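Local coordinates for regulatory protein RecX (Lactobacillus salivarius, PDB 3E3V) that probably modulates the activity of the recombinase RecA, the fragment here comprising three tandem three-helix domains of the RecX family, at residues I108-D112 with K113-E117; H132-Y135 with R136-Q139. All blocks are in the same frame, centred on the assembly; numbering follows the deposited sequence.

Contact 1 of 2, residues I108-D112 with K113-E117; sequences ILYTD and KLQVE
T111 and L114 meet at an N-cap, the motif that starts helix 112-129, whose first turn lies within the third three-helix domain of the RecX family. The hydrogen bonds fall into two groups. In the capping group, T111 OG1 accepts from L114 N in a weak bond of 3.4 Å; chi1 of 64° sets the hydroxyl between the backbone N and the carbonyl carbon, facing the first turn. In the helical group, Q115 N donates to T111 O at 3.0 Å, and V116 N donates to D112 O at 2.9 Å with an N-H...O angle of 168°. T111 O also receives a weak, bent bond from L114 N, so the threonine answers the opening amides with both of its oxygens.

A second kind of contact is aromatic. Y110, the centre of an inverse gamma turn, reaches forward with its ring to the first turn, with CG anti to the backbone N (chi1 -153°). Q115 CG lies over one ring face in a CH-pi contact, 3.5 Å from the centroid and displaced toward the rim, while L114 CB sits in the ring plane at its edge. Both Y110 and Q115 are buried: M79, I89 and F151 also pack on the tyrosine, and P86, I155 and F151 on the glutamine.

Among the aliphatic contacts, K113 is bent at chi2 and chi3, which turns its chain back across the threonine. Its CD comes within 3.3 Å of T111 CB, tighter than usual for two carbons.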
ATOM      1  N   ILE A 108       9.657  -4.007  -1.997  1.00 27.51           N
ATOM      2  CA  ILE A 108      10.753  -4.950  -1.893  1.00 27.99           C
ATOM      3  C   ILE A 108      10.639  -5.718  -0.575  1.00 26.72           C
ATOM      4  O   ILE A 108      11.154  -6.828  -0.452  1.00 25.62           O
ATOM      5  CB  ILE A 108      12.110  -4.225  -1.928  1.00 30.52           C
ATOM      6  CG1 ILE A 108      12.273  -3.498  -3.270  1.00 32.24           C
ATOM      7  CG2 ILE A 108      13.226  -5.212  -1.688  1.00 30.29           C
ATOM      8  CD1 ILE A 108      12.175  -4.399  -4.479  1.00 35.07           C
ATOM      9  N   LEU A 109       9.961  -5.129   0.408  1.00 25.95           N
ATOM     10  CA  LEU A 109       9.796  -5.790   1.703  1.00 26.17           C
ATOM     11  C   LEU A 109       8.871  -6.997   1.608  1.00 25.45           C
ATOM     12  O   LEU A 109       8.945  -7.906   2.435  1.00 25.43           O
ATOM     13  CB  LEU A 109       9.253  -4.810   2.751  1.00 27.14           C
ATOM     14  CG  LEU A 109      10.139  -3.614   3.110  1.00 30.66           C
ATOM     15  CD1 LEU A 109       9.336  -2.618   3.951  1.00 29.35           C
ATOM     16  CD2 LEU A 109      11.390  -4.095   3.864  1.00 31.10           C
ATOM     17  N   TYR A 110       7.999  -7.015   0.603  1.00 24.71           N
ATOM     18  CA  TYR A 110       7.086  -8.145   0.451  1.00 22.96           C
ATOM     19  C   TYR A 110       7.791  -9.203  -0.388  1.00 22.73           C
ATOM     20  O   TYR A 110       7.516  -9.360  -1.573  1.00 22.24           O
ATOM     21  CB  TYR A 110       5.776  -7.707  -0.226  1.00 22.36           C
ATOM     22  CG  TYR A 110       4.593  -8.574   0.145  1.00 20.61           C
ATOM     23  CD1 TYR A 110       4.778  -9.760   0.849  1.00 18.14           C
ATOM     24  CD2 TYR A 110       3.297  -8.199  -0.186  1.00 20.72           C
ATOM     25  CE1 TYR A 110       3.719 -10.542   1.221  1.00 20.54           C
ATOM     26  CE2 TYR A 110       2.218  -8.984   0.180  1.00 23.49           C
ATOM     27  CZ  TYR A 110       2.433 -10.157   0.887  1.00 23.42           C
ATOM     28  OH  TYR A 110       1.367 -10.948   1.269  1.00 21.49           O
ATOM     29  N   THR A 111       8.714  -9.916   0.255  1.00 24.44           N
ATOM     30  CA  THR A 111       9.510 -10.956  -0.380  1.00 25.12           C
ATOM     31  C   THR A 111       8.652 -12.063  -0.985  1.00 26.09           C
ATOM     32  O   THR A 111       7.489 -12.252  -0.599  1.00 23.94           O
ATOM     33  CB  THR A 111      10.512 -11.581   0.632  1.00 26.19           C
ATOM     34  OG1 THR A 111       9.792 -12.242   1.680  1.00 27.68           O
ATOM     35  CG2 THR A 111      11.397 -10.493   1.250  1.00 24.31           C
ATOM     36  N   ASP A 112       9.234 -12.796  -1.931  1.00 25.13           N
ATOM     37  CA  ASP A 112       8.523 -13.883  -2.596  1.00 26.00           C
ATOM     38  C   ASP A 112       8.044 -14.934  -1.614  1.00 26.26           C
ATOM     39  O   ASP A 112       6.888 -15.356  -1.666  1.00 26.20           O
ATOM     40  CB  ASP A 112       9.407 -14.544  -3.651  1.00 28.30           C
ATOM     41  CG  ASP A 112       9.585 -13.673  -4.886  1.00 30.20           C
ATOM     42  OD1 ASP A 112       9.066 -12.537  -4.904  1.00 32.55           O
ATOM     43  OD2 ASP A 112      10.242 -14.125  -5.839  1.00 35.80           O
ATOM     44  N   LYS A 113       8.923 -15.358  -0.715  1.00 26.61           N
ATOM     45  CA  LYS A 113       8.535 -16.373   0.252  1.00 27.97           C
ATOM     46  C   LYS A 113       7.402 -15.910   1.160  1.00 26.12           C
ATOM     47  O   LYS A 113       6.571 -16.713   1.566  1.00 27.30           O
ATOM     48  CB  LYS A 113       9.741 -16.854   1.080  1.00 32.44           C
ATOM     49  CG  LYS A 113      10.559 -15.786   1.780  1.00 37.64           C
ATOM     50  CD  LYS A 113      11.195 -14.800   0.787  1.00 40.83           C
ATOM     51  CE  LYS A 113      11.945 -15.490  -0.339  1.00 38.61           C
ATOM     52  NZ  LYS A 113      12.279 -14.501  -1.390  1.00 36.62           N
ATOM     53  N   LEU A 114       7.347 -14.621   1.473  1.00 26.54           N
ATOM     54  CA  LEU A 114       6.262 -14.125   2.315  1.00 25.84           C
ATOM     55  C   LEU A 114       4.945 -14.084   1.538  1.00 23.51           C
ATOM     56  O   LEU A 114       3.879 -14.366   2.095  1.00 23.21           O
ATOM     57  CB  LEU A 114       6.591 -12.733   2.856  1.00 27.60           C
ATOM     58  CG  LEU A 114       7.670 -12.766   3.943  1.00 30.40           C
ATOM     59  CD1 LEU A 114       8.139 -11.359   4.273  1.00 29.80           C
ATOM     60  CD2 LEU A 114       7.109 -13.461   5.179  1.00 29.26           C
ATOM     61  N   GLN A 115       5.024 -13.727   0.256  1.00 20.70           N
ATOM     62  CA  GLN A 115       3.842 -13.668  -0.602  1.00 21.43           C
ATOM     63  C   GLN A 115       3.282 -15.062  -0.791  1.00 20.46           C
ATOM     64  O   GLN A 115       2.080 -15.283  -0.689  1.00 22.78           O
ATOM     65  CB  GLN A 115       4.191 -13.092  -1.978  1.00 22.76           C
ATOM     66  CG  GLN A 115       4.596 -11.634  -1.967  1.00 23.14           C
ATOM     67  CD  GLN A 115       4.879 -11.113  -3.359  1.00 25.08           C
ATOM     68  OE1 GLN A 115       5.795 -10.315  -3.555  1.00 28.39           O
ATOM     69  NE2 GLN A 115       4.089 -11.552  -4.334  1.00 22.52           N
ATOM     70  N   VAL A 116       4.171 -16.007  -1.078  1.00 23.50           N
ATOM     71  CA  VAL A 116       3.771 -17.392  -1.291  1.00 24.65           C
ATOM     72  C   VAL A 116       3.084 -17.952  -0.062  1.00 26.89           C
ATOM     73  O   VAL A 116       2.067 -18.643  -0.171  1.00 26.26           O
ATOM     74  CB  VAL A 116       4.992 -18.274  -1.629  1.00 23.71           C
ATOM     75  CG1 VAL A 116       4.602 -19.747  -1.640  1.00 21.39           C
ATOM     76  CG2 VAL A 116       5.542 -17.866  -2.970  1.00 22.81           C
ATOM     77  N   GLU A 117       3.634 -17.643   1.109  1.00 28.30           N
ATOM     78  CA  GLU A 117       3.071 -18.145   2.354  1.00 30.09           C
ATOM     79  C   GLU A 117       1.678 -17.585   2.611  1.00 29.26           C
ATOM     80  O   GLU A 117       0.817 -18.285   3.134  1.00 27.39           O
ATOM     81  CB  GLU A 117       3.994 -17.816   3.529  1.00 36.04           C
ATOM     82  CG  GLU A 117       3.824 -18.758   4.714  1.00 42.89           C
ATOM     83  CD  GLU A 117       4.873 -18.544   5.785  1.00 47.49           C
ATOM     84  OE1 GLU A 117       6.076 -18.531   5.439  1.00 51.09           O
ATOM     85  OE2 GLU A 117       4.495 -18.395   6.971  1.00 51.03           O
TER

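Contact 2 of 2, residues H132-Y135 with R136-Q139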
ATOM      1  N   HIS A 132     -15.726 -29.554  -4.223  1.00 32.49           N
ATOM      2  CA  HIS A 132     -16.528 -30.370  -5.123  1.00 32.68           C
ATOM      3  C   HIS A 132     -16.137 -30.220  -6.584  1.00 32.36           C
ATOM      4  O   HIS A 132     -16.518 -31.044  -7.409  1.00 31.44           O
ATOM      5  CB  HIS A 132     -18.014 -30.050  -4.961  1.00 33.02           C
ATOM      6  CG  HIS A 132     -18.619 -30.629  -3.725  1.00 34.17           C
ATOM      7  ND1 HIS A 132     -17.984 -30.603  -2.502  1.00 36.51           N
ATOM      8  CD2 HIS A 132     -19.819 -31.223  -3.516  1.00 32.82           C
ATOM      9  CE1 HIS A 132     -18.767 -31.155  -1.592  1.00 34.80           C
ATOM     10  NE2 HIS A 132     -19.886 -31.539  -2.182  1.00 34.38           N
ATOM     11  N   ASP A 133     -15.382 -29.175  -6.912  1.00 32.04           N
ATOM     12  CA  ASP A 133     -14.960 -28.977  -8.295  1.00 30.90           C
ATOM     13  C   ASP A 133     -13.859 -29.955  -8.677  1.00 30.19           C
ATOM     14  O   ASP A 133     -13.256 -30.601  -7.817  1.00 24.46           O
ATOM     15  CB  ASP A 133     -14.418 -27.564  -8.518  1.00 33.17           C
ATOM     16  CG  ASP A 133     -15.458 -26.497  -8.307  1.00 35.83           C
ATOM     17  OD1 ASP A 133     -16.594 -26.663  -8.799  1.00 36.66           O
ATOM     18  OD2 ASP A 133     -15.129 -25.483  -7.656  1.00 39.06           O
ATOM     19  N   SER A 134     -13.601 -30.055  -9.975  1.00 29.00           N
ATOM     20  CA  SER A 134     -12.533 -30.918 -10.451  1.00 31.02           C
ATOM     21  C   SER A 134     -11.245 -30.183 -10.094  1.00 32.33           C
ATOM     22  O   SER A 134     -11.268 -28.982  -9.840  1.00 32.14           O
ATOM     23  CB  SER A 134     -12.621 -31.096 -11.966  1.00 30.62           C
ATOM     24  OG  SER A 134     -12.372 -29.869 -12.634  1.00 31.64           O
ATOM     25  N   TYR A 135     -10.130 -30.899 -10.063  1.00 34.29           N
ATOM     26  CA  TYR A 135      -8.841 -30.297  -9.743  1.00 35.56           C
ATOM     27  C   TYR A 135      -8.584 -29.068 -10.627  1.00 35.79           C
ATOM     28  O   TYR A 135      -8.138 -28.020 -10.158  1.00 33.79           O
ATOM     29  CB  TYR A 135      -7.747 -31.339  -9.956  1.00 39.17           C
ATOM     30  CG  TYR A 135      -6.342 -30.860  -9.687  1.00 42.00           C
ATOM     31  CD1 TYR A 135      -5.851 -30.761  -8.385  1.00 43.13           C
ATOM     32  CD2 TYR A 135      -5.488 -30.540 -10.743  1.00 44.23           C
ATOM     33  CE1 TYR A 135      -4.540 -30.361  -8.140  1.00 45.08           C
ATOM     34  CE2 TYR A 135      -4.180 -30.137 -10.513  1.00 46.79           C
ATOM     35  CZ  TYR A 135      -3.708 -30.051  -9.209  1.00 46.92           C
ATOM     36  OH  TYR A 135      -2.400 -29.669  -8.984  1.00 49.56           O
ATOM     37  N   ARG A 136      -8.887 -29.210 -11.910  1.00 36.90           N
ATOM     38  CA  ARG A 136      -8.705 -28.145 -12.890  1.00 38.60           C
ATOM     39  C   ARG A 136      -9.548 -26.901 -12.597  1.00 39.05           C
ATOM     40  O   ARG A 136      -9.016 -25.790 -12.498  1.00 37.56           O
ATOM     41  CB  ARG A 136      -9.045 -28.688 -14.276  1.00 41.84           C
ATOM     42  CG  ARG A 136      -8.864 -27.719 -15.421  1.00 46.70           C
ATOM     43  CD  ARG A 136      -9.267 -28.400 -16.724  1.00 51.99           C
ATOM     44  NE  ARG A 136     -10.684 -28.768 -16.730  1.00 56.03           N
ATOM     45  CZ  ARG A 136     -11.681 -27.901 -16.894  1.00 58.23           C
ATOM     46  NH1 ARG A 136     -11.415 -26.612 -17.070  1.00 60.19           N
ATOM     47  NH2 ARG A 136     -12.940 -28.316 -16.880  1.00 59.36           N
ATOM     48  N   ASN A 137     -10.861 -27.082 -12.465  1.00 38.48           N
ATOM     49  CA  ASN A 137     -11.757 -25.959 -12.184  1.00 38.29           C
ATOM     50  C   ASN A 137     -11.415 -25.326 -10.845  1.00 36.85           C
ATOM     51  O   ASN A 137     -11.580 -24.127 -10.653  1.00 37.02           O
ATOM     52  CB  ASN A 137     -13.215 -26.428 -12.166  1.00 41.47           C
ATOM     53  CG  ASN A 137     -13.740 -26.763 -13.547  1.00 42.72           C
ATOM     54  OD1 ASN A 137     -14.840 -27.295 -13.692  1.00 45.31           O
ATOM     55  ND2 ASN A 137     -12.959 -26.446 -14.570  1.00 43.52           N
ATOM     56  N   LYS A 138     -10.936 -26.149  -9.924  1.00 34.19           N
ATOM     57  CA  LYS A 138     -10.571 -25.683  -8.601  1.00 33.43           C
ATOM     58  C   LYS A 138      -9.390 -24.717  -8.685  1.00 31.84           C
ATOM     59  O   LYS A 138      -9.458 -23.602  -8.173  1.00 30.05           O
ATOM     60  CB  LYS A 138     -10.214 -26.877  -7.719  1.00 33.36           C
ATOM     61  CG  LYS A 138     -10.046 -26.545  -6.252  1.00 34.66           C
ATOM     62  CD  LYS A 138      -9.453 -27.720  -5.485  1.00 38.16           C
ATOM     63  CE  LYS A 138     -10.340 -28.957  -5.526  1.00 41.70           C
ATOM     64  NZ  LYS A 138      -9.704 -30.122  -4.836  1.00 43.07           N
ATOM     65  N   GLN A 139      -8.310 -25.145  -9.337  1.00 32.50           N
ATOM     66  CA  GLN A 139      -7.121 -24.307  -9.481  1.00 31.64           C
ATOM     67  C   GLN A 139      -7.376 -23.032 -10.276  1.00 30.14           C
ATOM     68  O   GLN A 139      -6.782 -21.986  -9.992  1.00 29.80           O
ATOM     69  CB  GLN A 139      -5.981 -25.094 -10.130  1.00 34.34           C
ATOM     70  CG  GLN A 139      -5.541 -26.292  -9.310  1.00 39.38           C
ATOM     71  CD  GLN A 139      -4.114 -26.702  -9.606  1.00 42.99           C
ATOM     72  OE1 GLN A 139      -3.674 -26.701 -10.761  1.00 43.46           O
ATOM     73  NE2 GLN A 139      -3.382 -27.065  -8.561  1.00 45.73           N
TER
HETATM   74  O   HOH W   1     -15.337 -28.913 -11.726  1.00 35.57           O
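S134 OG accepts from N137 N at 3.2 Å in an almost straight bond, 171° at the hydrogen, which makes S134 the N-cap of helix 135-148. The hydroxyl is folded in over its own backbone to meet that N-H. The backbone completes the start of the helix: K138 N donates to S134 O at 2.9 Å and Q139 N to Y135 O at 3.0 Å.

One turn apart on the helix, Y135 and Q139 form the second close pair. CG of the glutamine stands over the middle of one ring face in a CH-pi contact, 4.2 Å from the centroid. Farther along the same chain the amide leans over the phenol end, its plane 35° from that of the ring, and Q139 NE2 comes to 2.8 Å from Y135 OH. Having CG anti to the backbone N (chi1 179°) carries the ring forward under the glutamine side chain, which crosses it.

Beyond this shell, a water bridges the two sides of the cap: it accepts from S134 N at 2.7 Å and donates to N137 OD1 at 2.6 Å. The asparagine side chain is thereby tied to the backbone of the capping serine, while the backbone N-H of N137 is held by the serine hydroxyl. D133 OD2 makes a long, weak ion pair with K141 NZ, about two turns into helix 135-148.

At the surface of the third three-helix domain, the cap closes the loop that leads from helix 112-129, and its tyrosine leans toward helix 153-165, where Y135 OH is hydrogen-bonded to D164 and Q139 packs on I160.

Contacts 1 and 2 show one principle, a hydroxyl N-cap opening a helix, in two settings. They start consecutive helices, 112-129 and 135-148, with centres about 26 Å apart and no touch between them. Contact 1 is partly buried, and its tyrosine, just before the cap, packs among side chains from helices 67-81 and 86-94. Contact 2 lies at the surface, far from the chain's centre; there the tyrosine follows the cap and its hydroxyl turns to an acidic partner. The threonine's capping bond is weak and accompanied by apolar packing, whereas the serine's is nearly straight and supplemented by water. Helix 153-165 borders both contacts.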